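Local coordinates for protein-glutamine deamidase Cif (Burkholderia pseudomallei, PDB 3GQM) that deamidates a glutamine side chain of host NEDD8 to glutamate, which shuts down cullin-RING ubiquitin ligases and inhibits the host cell cycle, at residues A[203-206]-A[207-210]. Numbering follows the deposited sequence.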
loop_
_atom_site.group_PDB
_atom_site.type_symbol
_atom_site.label_atom_id
_atom_site.label_comp_id
_atom_site.label_asym_id
_atom_site.label_seq_id
_atom_site.Cartn_x
_atom_site.Cartn_y
_atom_site.Cartn_z
ATOM N N PRO A 203 -2.360 -15.400 -3.370
ATOM C CA PRO A 203 -1.153 -15.206 -4.205
ATOM C C PRO A 203 -1.531 -14.738 -5.609
ATOM O O PRO A 203 -2.580 -15.135 -6.147
ATOM C CB PRO A 203 -0.513 -16.590 -4.276
ATOM C CG PRO A 203 -1.361 -17.516 -3.309
ATOM C CD PRO A 203 -2.649 -16.826 -3.080
ATOM N N VAL A 204 -0.684 -13.878 -6.170
ATOM C CA VAL A 204 -0.875 -13.335 -7.498
ATOM C C VAL A 204 0.188 -13.891 -8.445
ATOM O O VAL A 204 1.336 -14.205 -8.039
ATOM C CB VAL A 204 -0.842 -11.768 -7.471
ATOM C CG1 VAL A 204 -0.687 -11.246 -8.847
ATOM C CG2 VAL A 204 -2.147 -11.279 -6.870
ATOM N N SER A 205 -0.209 -14.056 -9.705
ATOM C CA SER A 205 0.693 -14.561 -10.721
ATOM C C SER A 205 1.854 -13.584 -11.002
ATOM O O SER A 205 1.606 -12.454 -11.428
ATOM C CB SER A 205 -0.091 -14.804 -12.020
ATOM O OG SER A 205 0.836 -15.081 -13.052
ATOM N N LEU A 206 3.105 -14.009 -10.805
ATOM C CA LEU A 206 4.260 -13.174 -11.217
ATOM C C LEU A 206 4.246 -12.901 -12.721
ATOM O O LEU A 206 4.655 -11.811 -13.183
ATOM C CB LEU A 206 5.594 -13.754 -10.742
ATOM C CG LEU A 206 5.745 -13.342 -9.265
ATOM C CD1 LEU A 206 6.069 -14.532 -8.397
ATOM C CD2 LEU A 206 6.756 -12.228 -9.109
ATOM N N ASP A 207 3.709 -13.875 -13.449
ATOM C CA ASP A 207 3.422 -13.799 -14.874
ATOM C C ASP A 207 2.481 -12.691 -15.244
ATOM O O ASP A 207 2.781 -11.884 -16.097
ATOM C CB ASP A 207 2.691 -15.071 -15.272
ATOM C CG ASP A 207 3.235 -15.671 -16.469
ATOM O OD1 ASP A 207 2.550 -15.570 -17.511
ATOM O OD2 ASP A 207 4.348 -16.262 -16.350
ATOM N N GLU A 208 1.303 -12.679 -14.640
ATOM C CA GLU A 208 0.401 -11.578 -14.903
ATOM C C GLU A 208 0.978 -10.242 -14.456
ATOM O O GLU A 208 0.811 -9.242 -15.153
ATOM C CB GLU A 208 -0.939 -11.834 -14.242
ATOM C CG GLU A 208 -1.636 -13.084 -14.743
ATOM C CD GLU A 208 -3.071 -13.126 -14.278
ATOM O OE1 GLU A 208 -3.972 -13.178 -15.130
ATOM O OE2 GLU A 208 -3.324 -13.036 -13.073
ATOM N N LEU A 209 1.629 -10.219 -13.290
ATOM C CA LEU A 209 2.264 -8.987 -12.791
ATOM C C LEU A 209 3.295 -8.468 -13.802
ATOM O O LEU A 209 3.371 -7.262 -14.054
ATOM C CB LEU A 209 2.951 -9.183 -11.415
ATOM C CG LEU A 209 2.033 -9.105 -10.190
ATOM C CD1 LEU A 209 2.778 -9.539 -8.929
ATOM C CD2 LEU A 209 1.477 -7.678 -10.054
ATOM N N ASN A 210 4.090 -9.385 -14.357
ATOM C CA ASN A 210 5.070 -8.978 -15.352
ATOM C C ASN A 210 4.425 -8.310 -16.572
ATOM O O ASN A 210 4.930 -7.292 -17.073
ATOM C CB ASN A 210 5.941 -10.120 -15.803
ATOM C CG ASN A 210 7.072 -9.621 -16.660
ATOM O OD1 ASN A 210 7.827 -8.715 -16.235
ATOM N ND2 ASN A 210 7.153 -10.115 -17.908
#
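Ser205 and Glu208 meet at the start of helix 206-212, where the serine is the N-cap and the glutamate stands on the first turn. Ser205 OG accepts from Glu208 N at 2.9 Å; with OG anti to the Ser205 backbone N (chi1 170°), the hydroxyl is placed within bonding distance of that amide. The exact place of OG is less sure, since the model sets it too near Asp207, but the capping role fits the rest of the turn: Ser205 O takes Leu209 N at 2.9 Å in a nearly straight bond, and Leu206 O follows with Asn210 N at 2.8 Å, more bent.

Glu208 is the chain to trace. Glu208 CB passes 3.8 Å from Ser205 CB, and Glu208 CG comes closer, 3.6 Å from that same Ser205 CB. Because CG sits beside its backbone N (chi1 -61°) and the chain then runs extended, the methylenes lie along the serine; Glu208 CD is 4.1 Å from Ser205 CB, and even Glu208 OE2 is still 3.8 Å from it. The polar bond of OE2 is made outside the turn, to Ser231 OG.

The apolar part of the contact is Leu209 CG, 3.7 Å from Val204 CG1, the two side chains crossing at about a right angle.

The turn lies near the protein surface. Val204 is backbone-bonded to Ala175 and touches Ile177 of strand 176-178, the outermost strand on this flank of the sheet. Leu206 and Leu209 pack on Phe135 of helix 135-139, Asn210 OD1 accepts from Ala136 N, and Glu208 and Leu209 lean on Ile232 of helix 222-233.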